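Local atomic coordinates of alpha-1,2-mannosidase (Bacteroides thetaiotaomicron, PDB entry 2WW2), a protein that hydrolyses alpha-mannosidic linkages with inversion of anomeric configuration, as a member of the calcium-dependent glycoside hydrolase family 92 from a human gut symbiont. Residues N39-Q44 with G78-M83. Numbering follows the deposited sequence.
Sequences NFWSPQ and GTFSIM
Trp-41 and Phe-80 form the aromatic part of this contact, an offset edge-to-face pair in which the six-membered ring of the indole turns its edge to the phenyl face. The ring planes stand at 87° and their centroids are 5.5 Å apart. The indole spans the gap because its CG lies beside the backbone N and anti to the carbonyl carbon (chi1 -75°), which carries CH2 to 3.7 Å from Phe-80 CZ. The aliphatic part uses the same indole rim: Ile-82 CD1 packs 4.0 Å from Trp-41 CH2 and close to CZ3. Phe-184 stacks on Phe-80, and Thr-233 touches both aromatic side chains. A leucine in place of Trp-41 would probably open a gap beside Phe-80 and lose both the edge-to-face pairing and the rim that Ile-82 CD1 packs on.

The polar part runs through one water between buried side chains. It donates to Gln-44 OE1 at 2.7 Å and accepts from Ser-81 OG at 2.7 Å. An extended Gln-44 side chain delivers the carboxamide, whose orientation is fixed from the other end by NE2 bonding to Gly-46 O and Asn-48 OD1.

The axes of the strand segments 40-44 and 80-83 come within 8.9 Å at closest, at 63°; strands 40-44 and 80-86 each pair antiparallel with strand 60-67 in the beta-rich N-terminal domain of the family 92 fold. Two neighbours of a shared strand are thus joined by side chains and one water, with no direct hydrogen bond between them: shape and ring geometry do most of the work, while the water satisfies polar groups too far apart to bond directly.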
loop_
_atom_site.group_PDB
_atom_site.type_symbol
_atom_site.label_atom_id
_atom_site.label_comp_id
_atom_site.label_asym_id
_atom_site.label_seq_id
_atom_site.Cartn_x
_atom_site.Cartn_y
_atom_site.Cartn_z
ATOM N N ASN A 39 -44.249 0.815 -4.327
ATOM C CA ASN A 39 -43.756 2.180 -4.162
ATOM C C ASN A 39 -43.046 2.283 -2.817
ATOM O O ASN A 39 -43.579 1.795 -1.806
ATOM C CB ASN A 39 -44.906 3.208 -4.207
ATOM C CG ASN A 39 -45.693 3.183 -5.522
ATOM O OD1 ASN A 39 -46.948 3.249 -5.530
ATOM N ND2 ASN A 39 -44.982 3.123 -6.626
ATOM N N PHE A 40 -41.860 2.880 -2.804
ATOM C CA PHE A 40 -41.158 3.189 -1.535
ATOM C C PHE A 40 -41.250 4.675 -1.286
ATOM O O PHE A 40 -41.501 5.452 -2.221
ATOM C CB PHE A 40 -39.673 2.851 -1.578
ATOM C CG PHE A 40 -39.348 1.367 -1.720
ATOM C CD1 PHE A 40 -40.320 0.393 -1.515
ATOM C CD2 PHE A 40 -38.037 0.974 -2.030
ATOM C CE1 PHE A 40 -40.019 -0.972 -1.635
ATOM C CE2 PHE A 40 -37.702 -0.399 -2.156
ATOM C CZ PHE A 40 -38.687 -1.364 -1.967
ATOM N N TRP A 41 -41.001 5.078 -0.039
ATOM C CA TRP A 41 -41.000 6.498 0.317
ATOM C C TRP A 41 -39.692 6.818 1.039
ATOM O O TRP A 41 -39.155 5.966 1.759
ATOM C CB TRP A 41 -42.246 6.862 1.170
ATOM C CG TRP A 41 -43.477 6.908 0.281
ATOM C CD1 TRP A 41 -44.225 5.837 -0.160
ATOM C CD2 TRP A 41 -44.026 8.071 -0.346
ATOM N NE1 TRP A 41 -45.218 6.289 -1.019
ATOM C CE2 TRP A 41 -45.109 7.650 -1.149
ATOM C CE3 TRP A 41 -43.703 9.437 -0.305
ATOM C CZ2 TRP A 41 -45.890 8.548 -1.881
ATOM C CZ3 TRP A 41 -44.478 10.326 -1.045
ATOM C CH2 TRP A 41 -45.553 9.875 -1.815
ATOM N N SER A 42 -39.164 8.024 0.827
ATOM C CA SER A 42 -37.921 8.435 1.518
ATOM C C SER A 42 -37.821 9.950 1.639
ATOM O O SER A 42 -38.242 10.666 0.745
ATOM C CB SER A 42 -36.717 7.947 0.674
ATOM O OG SER A 42 -35.457 8.369 1.199
ATOM N N PRO A 43 -37.171 10.436 2.699
ATOM C CA PRO A 43 -36.720 11.815 2.716
ATOM C C PRO A 43 -35.727 12.074 1.583
ATOM O O PRO A 43 -34.976 11.157 1.154
ATOM C CB PRO A 43 -35.988 11.940 4.073
ATOM C CG PRO A 43 -35.562 10.511 4.393
ATOM C CD PRO A 43 -36.716 9.678 3.880
ATOM N N GLN A 44 -35.724 13.309 1.107
ATOM C CA GLN A 44 -34.825 13.711 0.021
ATOM C C GLN A 44 -34.021 14.957 0.435
ATOM O O GLN A 44 -34.605 15.998 0.773
ATOM C CB GLN A 44 -35.626 14.009 -1.251
ATOM C CG GLN A 44 -34.777 14.629 -2.381
ATOM C CD GLN A 44 -35.647 15.156 -3.512
ATOM O OE1 GLN A 44 -36.866 14.968 -3.504
ATOM N NE2 GLN A 44 -35.026 15.816 -4.491
ATOM N N GLY A 78 -40.694 7.154 -12.190
ATOM C CA GLY A 78 -42.057 7.202 -11.644
ATOM C C GLY A 78 -42.052 7.849 -10.278
ATOM O O GLY A 78 -42.675 7.333 -9.364
ATOM N N THR A 79 -41.349 8.971 -10.143
ATOM C CA THR A 79 -41.124 9.590 -8.824
ATOM C C THR A 79 -41.748 10.985 -8.734
ATOM O O THR A 79 -41.735 11.750 -9.709
ATOM C CB THR A 79 -39.588 9.619 -8.461
ATOM O OG1 THR A 79 -39.394 10.129 -7.139
ATOM C CG2 THR A 79 -38.769 10.459 -9.448
ATOM N N PHE A 80 -42.324 11.295 -7.567
ATOM C CA PHE A 80 -42.810 12.634 -7.268
ATOM C C PHE A 80 -42.536 12.882 -5.791
ATOM O O PHE A 80 -42.114 11.950 -5.081
ATOM C CB PHE A 80 -44.304 12.794 -7.634
ATOM C CG PHE A 80 -45.257 12.062 -6.733
ATOM C CD1 PHE A 80 -45.837 12.706 -5.646
ATOM C CD2 PHE A 80 -45.628 10.745 -6.997
ATOM C CE1 PHE A 80 -46.735 12.041 -4.809
ATOM C CE2 PHE A 80 -46.537 10.081 -6.149
ATOM C CZ PHE A 80 -47.077 10.728 -5.057
ATOM N N SER A 81 -42.691 14.115 -5.314
ATOM C CA SER A 81 -42.438 14.347 -3.884
ATOM C C SER A 81 -43.509 15.222 -3.276
ATOM O O SER A 81 -44.225 15.938 -3.977
ATOM C CB SER A 81 -41.058 14.977 -3.621
ATOM O OG SER A 81 -41.008 16.319 -4.089
ATOM N N ILE A 82 -43.581 15.178 -1.955
ATOM C CA ILE A 82 -44.505 15.993 -1.200
ATOM C C ILE A 82 -43.646 16.671 -0.123
ATOM O O ILE A 82 -42.796 16.023 0.470
ATOM C CB ILE A 82 -45.557 15.092 -0.515
ATOM C CG1 ILE A 82 -46.544 14.527 -1.544
ATOM C CG2 ILE A 82 -46.297 15.846 0.572
ATOM C CD1 ILE A 82 -47.377 13.363 -0.995
ATOM N N MET A 83 -43.840 17.971 0.096
ATOM C CA MET A 83 -43.023 18.701 1.056
ATOM C C MET A 83 -43.872 19.704 1.829
ATOM O O MET A 83 -44.316 20.710 1.288
ATOM C CB MET A 83 -41.862 19.431 0.349
ATOM C CG MET A 83 -40.925 20.122 1.323
ATOM S SD MET A 83 -40.202 18.958 2.522
ATOM C CE MET A 83 -39.056 20.062 3.333
HETATM O O HOH W 1 -38.453 16.628 -4.968
#